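Local coordinates for SnoaL-like domain-containing protein (Agrobacterium tumefaciens str. C58, PDB 3DXO) that is of unknown function but belongs to the SnoaL-like family of the NTF2 clan and may be an isomerase, at residues A15-R25 with A52-Q60; F62-A70 with F82-D90. All blocks are in the same frame, centred on the assembly; numbering follows the deposited sequence.

Contact 1 of 2, residues A15-R25 with A52-Q60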
# COMPACT_ATOMS: atom_id res chain seq x y z
N ALA B 15 -13.79 13.72 0.93
CA ALA B 15 -12.98 14.87 1.24
C ALA B 15 -12.33 15.37 -0.03
O ALA B 15 -12.30 16.55 -0.24
CB ALA B 15 -11.93 14.53 2.30
N TRP B 16 -11.80 14.49 -0.88
CA TRP B 16 -11.15 14.95 -2.12
C TRP B 16 -12.13 15.52 -3.13
O TRP B 16 -11.76 16.32 -3.96
CB TRP B 16 -10.35 13.83 -2.79
CG TRP B 16 -9.03 13.60 -2.17
CD1 TRP B 16 -8.75 12.77 -1.13
CD2 TRP B 16 -7.78 14.22 -2.52
NE1 TRP B 16 -7.42 12.81 -0.82
CE2 TRP B 16 -6.79 13.70 -1.66
CE3 TRP B 16 -7.40 15.12 -3.52
CZ2 TRP B 16 -5.46 14.06 -1.74
CZ3 TRP B 16 -6.07 15.49 -3.61
CH2 TRP B 16 -5.12 14.97 -2.72
N ASN B 17 -13.38 15.10 -3.08
CA ASN B 17 -14.38 15.56 -4.04
C ASN B 17 -15.21 16.72 -3.58
O ASN B 17 -16.08 17.19 -4.30
CB ASN B 17 -15.32 14.41 -4.40
CG ASN B 17 -14.67 13.41 -5.28
OD1 ASN B 17 -14.06 13.77 -6.29
ND2 ASN B 17 -14.83 12.13 -4.95
N GLU B 18 -14.99 17.15 -2.34
CA GLU B 18 -15.71 18.26 -1.78
C GLU B 18 -15.25 19.56 -2.45
O GLU B 18 -14.05 19.95 -2.44
CB GLU B 18 -15.56 18.31 -0.26
CG GLU B 18 -16.14 19.56 0.37
CD GLU B 18 -17.60 19.81 -0.00
OE1 GLU B 18 -18.37 18.86 -0.03
OE2 GLU B 18 -17.97 20.95 -0.25
N GLU B 19 -16.24 20.22 -3.01
CA GLU B 19 -16.12 21.45 -3.76
C GLU B 19 -15.77 22.68 -2.89
O GLU B 19 -14.94 23.48 -3.25
CB GLU B 19 -17.46 21.62 -4.50
CG GLU B 19 -17.63 22.81 -5.31
CD GLU B 19 -18.19 23.99 -4.52
OE1 GLU B 19 -19.09 23.85 -3.67
OE2 GLU B 19 -17.73 25.11 -4.82
N ASP B 20 -16.38 22.79 -1.72
CA ASP B 20 -16.17 23.93 -0.82
C ASP B 20 -14.99 23.70 0.09
O ASP B 20 -14.89 22.65 0.74
CB ASP B 20 -17.39 24.13 0.02
CG ASP B 20 -17.38 25.43 0.73
OD1 ASP B 20 -17.48 26.47 0.06
OD2 ASP B 20 -17.34 25.42 1.96
N ASN B 21 -14.08 24.66 0.16
CA ASN B 21 -12.88 24.53 0.99
C ASN B 21 -13.24 24.42 2.50
O ASN B 21 -12.65 23.64 3.24
CB ASN B 21 -11.86 25.67 0.70
CG ASN B 21 -11.21 25.58 -0.72
OD1 ASN B 21 -10.81 24.50 -1.19
ND2 ASN B 21 -11.06 26.74 -1.38
N GLU B 22 -14.20 25.21 2.95
CA GLU B 22 -14.61 25.14 4.35
C GLU B 22 -15.20 23.82 4.74
O GLU B 22 -14.83 23.27 5.76
CB GLU B 22 -15.67 26.16 4.60
CG GLU B 22 -15.13 27.49 4.87
CD GLU B 22 -15.45 27.88 6.28
OE1 GLU B 22 -16.52 27.39 6.80
OE2 GLU B 22 -14.66 28.68 6.86
N ARG B 23 -16.14 23.31 3.96
CA ARG B 23 -16.71 22.03 4.28
C ARG B 23 -15.64 20.96 4.35
O ARG B 23 -15.70 20.08 5.21
CB ARG B 23 -17.76 21.65 3.27
CG ARG B 23 -18.98 22.52 3.40
CD ARG B 23 -20.09 22.05 2.48
NE ARG B 23 -21.28 22.88 2.65
CZ ARG B 23 -22.48 22.64 2.11
NH1 ARG B 23 -22.71 21.52 1.43
NH2 ARG B 23 -23.48 23.46 2.35
N ARG B 24 -14.64 21.08 3.48
CA ARG B 24 -13.55 20.12 3.47
C ARG B 24 -12.71 20.18 4.74
O ARG B 24 -12.27 19.13 5.21
CB ARG B 24 -12.69 20.40 2.29
CG ARG B 24 -11.89 19.21 1.80
CD ARG B 24 -11.07 19.61 0.55
NE ARG B 24 -11.82 20.68 -0.11
CZ ARG B 24 -11.52 21.25 -1.23
NH1 ARG B 24 -10.50 20.83 -1.86
NH2 ARG B 24 -12.25 22.21 -1.75
N ARG B 25 -12.47 21.36 5.30
CA ARG B 25 -11.72 21.40 6.57
C ARG B 25 -12.46 20.61 7.61
O ARG B 25 -11.89 19.80 8.34
CB ARG B 25 -11.49 22.81 7.08
CG ARG B 25 -10.62 23.59 6.20
CD ARG B 25 -10.33 24.94 6.80
NE ARG B 25 -9.87 25.79 5.71
CZ ARG B 25 -10.56 26.76 5.13
NH1 ARG B 25 -11.77 27.18 5.58
NH2 ARG B 25 -9.98 27.40 4.10
N ALA B 52 -5.72 19.37 4.47
CA ALA B 52 -6.80 20.21 3.90
C ALA B 52 -6.20 21.19 2.85
O ALA B 52 -6.73 21.31 1.74
CB ALA B 52 -7.55 20.98 5.01
N ALA B 53 -5.07 21.82 3.20
CA ALA B 53 -4.40 22.77 2.29
C ALA B 53 -3.92 22.03 1.03
O ALA B 53 -4.21 22.43 -0.10
CB ALA B 53 -3.26 23.49 2.99
N MSE B 54 -3.24 20.90 1.23
CA MSE B 54 -2.76 20.08 0.12
C MSE B 54 -3.87 19.72 -0.87
O MSE B 54 -3.71 19.92 -2.06
CB MSE B 54 -2.14 18.80 0.68
CG MSE B 54 -1.35 17.98 -0.29
SE MSE B 54 -1.01 16.27 0.51
CE MSE B 54 -2.75 15.59 0.44
N ILE B 55 -4.99 19.22 -0.37
CA ILE B 55 -6.11 18.84 -1.24
C ILE B 55 -6.62 20.05 -2.01
O ILE B 55 -6.91 19.97 -3.18
CB ILE B 55 -7.27 18.21 -0.44
CG1 ILE B 55 -6.82 16.88 0.20
CG2 ILE B 55 -8.49 17.98 -1.38
CD1 ILE B 55 -7.75 16.33 1.26
N GLU B 56 -6.73 21.18 -1.35
CA GLU B 56 -7.17 22.38 -2.02
C GLU B 56 -6.21 22.80 -3.12
O GLU B 56 -6.67 23.21 -4.19
CB GLU B 56 -7.29 23.52 -1.04
CG GLU B 56 -7.71 24.81 -1.73
CD GLU B 56 -8.04 25.90 -0.75
OE1 GLU B 56 -8.58 25.60 0.32
OE2 GLU B 56 -7.76 27.06 -1.02
N ALA B 57 -4.90 22.75 -2.87
CA ALA B 57 -3.90 23.10 -3.88
C ALA B 57 -4.01 22.15 -5.09
O ALA B 57 -3.97 22.59 -6.23
CB ALA B 57 -2.49 23.08 -3.30
N ALA B 58 -4.18 20.86 -4.81
CA ALA B 58 -4.33 19.82 -5.83
C ALA B 58 -5.51 20.12 -6.76
O ALA B 58 -5.40 20.11 -7.99
CB ALA B 58 -4.51 18.46 -5.16
N ARG B 59 -6.63 20.42 -6.15
CA ARG B 59 -7.84 20.72 -6.89
C ARG B 59 -7.77 21.99 -7.67
O ARG B 59 -8.34 22.05 -8.75
CB ARG B 59 -9.04 20.75 -5.96
CG ARG B 59 -9.42 19.33 -5.49
CD ARG B 59 -10.45 19.38 -4.43
NE ARG B 59 -11.59 20.18 -4.86
CZ ARG B 59 -12.68 19.71 -5.47
NH1 ARG B 59 -12.85 18.42 -5.67
NH2 ARG B 59 -13.63 20.55 -5.84
N GLN B 60 -7.06 22.99 -7.17
CA GLN B 60 -6.88 24.22 -7.94
C GLN B 60 -6.09 23.95 -9.22
O GLN B 60 -6.32 24.61 -10.22
CB GLN B 60 -6.28 25.35 -7.10
CG GLN B 60 -7.31 25.77 -6.04
CD GLN B 60 -6.95 26.98 -5.18
OE1 GLN B 60 -5.97 27.68 -5.41
NE2 GLN B 60 -7.77 27.23 -4.19
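Trp16, toward the C-terminal part of helix 3-17, lays its indole against helix 52-60. CG1 of Ile55 sits over one face of the six-membered ring, 3.7 Å from its centroid and 12° off the normal, a CH-pi contact. The methyl of Ala58 comes in at the ring edge, with CB 3.7 Å from Trp16 CZ3, while CE of Met54, a selenomethionine, closes on CZ2 obliquely. The Trp16 carbonyl is used as well: NH1 of Arg59 donates to Trp16 O at 2.9 Å, in the carbonyl plane and on a lone pair, though the N-H is bent to 143°. Arg59 gets there by a turn at chi3 (53°), which swings the guanidinium across the loop that joins helix 3-17 to helix 21-31, and Glu18 O lies over the centre of its face. This is the helical side of the cone-shaped alpha+beta fold of the NTF2 clan, where the N-terminal helices pack with helix 47-61 beside a curved sheet; Tyr38 of that sheet also touches Trp16. Asp20 then N-caps the next helix, its OD2 accepting from Arg23 N at 3.1 Å. Just after it, Asn21, modelled in two conformers, comes up against the Glu56 carboxylate, but the amide's orientation there is doubtful. Arg24 runs past Ile55, whose CG2 meets the guanidinium edge. At Arg25 the helices meet through CG and the Ala52 methyl, 4.2 Å apart.

Contact 2 of 2, residues F62-A70 with F82-D90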
# COMPACT_ATOMS: atom_id res chain seq x y z
N PHE B 62 -6.31 21.01 -10.84
CA PHE B 62 -7.14 20.13 -11.66
C PHE B 62 -8.61 20.44 -11.47
O PHE B 62 -9.35 19.59 -11.04
CB PHE B 62 -6.89 18.66 -11.29
CG PHE B 62 -5.55 18.13 -11.77
CD1 PHE B 62 -4.39 18.42 -11.09
CD2 PHE B 62 -5.48 17.28 -12.91
CE1 PHE B 62 -3.13 17.87 -11.54
CE2 PHE B 62 -4.26 16.75 -13.38
CZ PHE B 62 -3.09 17.05 -12.72
N PRO B 63 -9.03 21.64 -11.86
CA PRO B 63 -10.41 22.07 -11.64
C PRO B 63 -11.40 21.26 -12.48
O PRO B 63 -11.13 20.98 -13.63
CB PRO B 63 -10.39 23.56 -12.05
CG PRO B 63 -9.27 23.68 -12.99
CD PRO B 63 -8.25 22.66 -12.58
N GLY B 64 -12.53 20.89 -11.88
CA GLY B 64 -13.54 20.08 -12.53
C GLY B 64 -13.27 18.58 -12.47
O GLY B 64 -14.18 17.78 -12.76
N TYR B 65 -12.06 18.15 -12.11
CA TYR B 65 -11.75 16.73 -12.04
C TYR B 65 -12.42 16.06 -10.84
O TYR B 65 -12.80 16.71 -9.89
CB TYR B 65 -10.25 16.47 -12.05
CG TYR B 65 -9.62 16.69 -13.43
CD1 TYR B 65 -9.39 17.97 -13.90
CD2 TYR B 65 -9.29 15.62 -14.26
CE1 TYR B 65 -8.87 18.18 -15.16
CE2 TYR B 65 -8.75 15.83 -15.53
CZ TYR B 65 -8.54 17.11 -15.97
OH TYR B 65 -8.01 17.35 -17.21
N ARG B 66 -12.65 14.75 -10.93
CA ARG B 66 -13.26 14.02 -9.84
C ARG B 66 -12.49 12.74 -9.59
O ARG B 66 -11.77 12.28 -10.46
CB ARG B 66 -14.65 13.66 -10.23
CG ARG B 66 -15.62 14.78 -10.24
CD ARG B 66 -16.76 14.44 -11.17
NE ARG B 66 -17.24 13.10 -10.84
CZ ARG B 66 -17.85 12.29 -11.70
NH1 ARG B 66 -18.03 12.66 -12.99
NH2 ARG B 66 -18.25 11.07 -11.27
N PHE B 67 -12.67 12.17 -8.41
CA PHE B 67 -11.99 10.91 -8.03
C PHE B 67 -13.06 9.86 -7.72
O PHE B 67 -13.72 9.97 -6.71
CB PHE B 67 -11.09 11.18 -6.80
CG PHE B 67 -10.20 12.37 -6.98
CD1 PHE B 67 -10.63 13.63 -6.63
CD2 PHE B 67 -8.96 12.24 -7.56
CE1 PHE B 67 -9.82 14.75 -6.82
CE2 PHE B 67 -8.13 13.35 -7.75
CZ PHE B 67 -8.56 14.60 -7.39
N VAL B 68 -13.22 8.86 -8.58
CA VAL B 68 -14.28 7.89 -8.44
C VAL B 68 -13.71 6.53 -8.06
O VAL B 68 -12.72 6.06 -8.63
CB VAL B 68 -15.07 7.77 -9.75
CG1 VAL B 68 -16.16 6.76 -9.63
CG2 VAL B 68 -15.59 9.12 -10.16
N LEU B 69 -14.37 5.89 -7.10
CA LEU B 69 -13.92 4.62 -6.59
C LEU B 69 -13.95 3.58 -7.71
O LEU B 69 -14.83 3.62 -8.55
CB LEU B 69 -14.81 4.21 -5.42
CG LEU B 69 -14.46 3.01 -4.52
CD1 LEU B 69 -13.17 3.22 -3.73
CD2 LEU B 69 -15.63 2.78 -3.60
N ALA B 70 -12.94 2.71 -7.74
CA ALA B 70 -12.80 1.63 -8.71
C ALA B 70 -12.63 0.34 -7.91
O ALA B 70 -11.88 0.29 -6.94
CB ALA B 70 -11.60 1.85 -9.60
N PHE B 82 -7.72 0.69 -1.42
CA PHE B 82 -8.70 0.94 -2.45
C PHE B 82 -8.07 1.68 -3.61
O PHE B 82 -6.98 2.26 -3.48
CB PHE B 82 -9.87 1.76 -1.90
CG PHE B 82 -9.48 3.10 -1.37
CD1 PHE B 82 -9.44 4.21 -2.20
CD2 PHE B 82 -9.13 3.26 -0.04
CE1 PHE B 82 -9.05 5.48 -1.70
CE2 PHE B 82 -8.74 4.50 0.46
CZ PHE B 82 -8.70 5.60 -0.36
N SER B 83 -8.77 1.64 -4.74
CA SER B 83 -8.33 2.33 -5.95
C SER B 83 -9.41 3.24 -6.47
O SER B 83 -10.59 3.05 -6.18
CB SER B 83 -7.86 1.35 -7.01
OG SER B 83 -6.66 0.74 -6.58
N TRP B 84 -8.99 4.26 -7.22
CA TRP B 84 -9.89 5.26 -7.77
C TRP B 84 -9.41 5.70 -9.14
O TRP B 84 -8.24 5.55 -9.44
CB TRP B 84 -9.96 6.48 -6.82
CG TRP B 84 -8.62 7.01 -6.53
CD1 TRP B 84 -7.84 6.70 -5.47
CD2 TRP B 84 -7.85 7.93 -7.34
NE1 TRP B 84 -6.65 7.38 -5.54
CE2 TRP B 84 -6.62 8.13 -6.69
CE3 TRP B 84 -8.09 8.59 -8.55
CZ2 TRP B 84 -5.61 8.95 -7.21
CZ3 TRP B 84 -7.08 9.42 -9.07
CH2 TRP B 84 -5.86 9.59 -8.38
N ARG B 85 -10.31 6.26 -9.93
CA ARG B 85 -10.03 6.77 -11.26
C ARG B 85 -10.23 8.29 -11.26
O ARG B 85 -11.11 8.81 -10.56
CB ARG B 85 -11.01 6.15 -12.26
CG ARG B 85 -11.05 4.61 -12.33
CD ARG B 85 -9.67 4.02 -12.57
NE ARG B 85 -9.07 4.53 -13.79
CZ ARG B 85 -7.80 4.42 -14.11
NH1 ARG B 85 -6.97 3.80 -13.29
NH2 ARG B 85 -7.34 4.94 -15.25
N LEU B 86 -9.43 8.99 -12.06
CA LEU B 86 -9.53 10.43 -12.19
C LEU B 86 -10.36 10.73 -13.42
O LEU B 86 -9.94 10.41 -14.52
CB LEU B 86 -8.14 11.07 -12.34
CG LEU B 86 -7.97 12.60 -12.39
CD1 LEU B 86 -8.52 13.27 -11.16
CD2 LEU B 86 -6.51 12.92 -12.58
N ILE B 87 -11.53 11.35 -13.20
CA ILE B 87 -12.47 11.70 -14.28
C ILE B 87 -12.46 13.22 -14.62
O ILE B 87 -12.59 14.11 -13.76
CB ILE B 87 -13.91 11.19 -13.98
CG1 ILE B 87 -13.91 9.68 -13.61
CG2 ILE B 87 -14.83 11.46 -15.17
CD1 ILE B 87 -13.31 8.74 -14.61
N SER B 88 -12.29 13.46 -15.91
CA SER B 88 -12.21 14.78 -16.52
C SER B 88 -13.56 15.48 -16.44
O SER B 88 -14.58 14.82 -16.29
CB SER B 88 -11.79 14.56 -17.98
OG SER B 88 -12.08 15.64 -18.84
N PRO B 89 -13.57 16.82 -16.50
CA PRO B 89 -14.84 17.53 -16.54
C PRO B 89 -15.79 16.98 -17.61
O PRO B 89 -16.99 16.86 -17.35
CB PRO B 89 -14.42 18.95 -16.84
CG PRO B 89 -13.08 19.06 -16.18
CD PRO B 89 -12.44 17.76 -16.47
N ASP B 90 -15.28 16.62 -18.78
CA ASP B 90 -16.14 16.06 -19.86
C ASP B 90 -16.52 14.58 -19.63
O ASP B 90 -17.21 13.99 -20.46
CB ASP B 90 -15.43 16.20 -21.21
CG ASP B 90 -14.03 15.61 -21.18
OD1 ASP B 90 -13.88 14.40 -20.89
OD2 ASP B 90 -13.06 16.37 -21.38
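Phe67 turns the edge of its ring to the face of Trp84, a T-shaped pair with centroids 5.4 Å apart and planes at 79°. The two side chains run side by side, CD2 of Phe67 standing over the rim of the indole. Leu86 lies on the same sheet face as Phe67: with CG anti to the backbone N (chi1 -176°), its CD1 reaches both Phe67 CE2 and, at 3.7 Å, Tyr65 CB. Tyr65 is sandwiched at the open end of the pair, Phe62 over one ring face and Pro89 over the other, where CD stands 3.9 Å from the ring centroid in a CH-pi contact. On the other sheet face Val68 CG2 packs on Ile87 CG1 at 3.9 Å, and the Arg66 guanidinium lies over Ile87. Between the faces the backbones pair antiparallel. Arg66 and Ile87 exchange two hydrogen bonds, as do Val68 and Arg85, the shorter from Arg85 N to Val68 O at 2.7 Å. Arg85 sends its charged end away to a salt bridge with Asp93, and Trp84 NE1 donates to Asp99, both on strand 93-103. Strands 66-76 and 79-87 thus form a beta hairpin at the outer margin of the curved mixed sheet of the NTF2-like fold.

Contact 1 joins helices and contact 2 joins strands, and the chain runs from one to the other as helix 47-61 gives way to strand 66-76. Contact 1 is partly buried, with an indole core that grades into polar and charged side chains; contact 2 is nearer the surface and rests on backbone hydrogen bonds flanked by aromatic and aliphatic packing. The two meet directly. Asn17 ND2 probably hydrogen-bonds to Phe67 O at 3.0 Å, tying that helix region to the edge strand, and the ring of Phe67 also meets that of Trp16 edge-to-face. Phe67 is therefore shared between the hairpin and the helices.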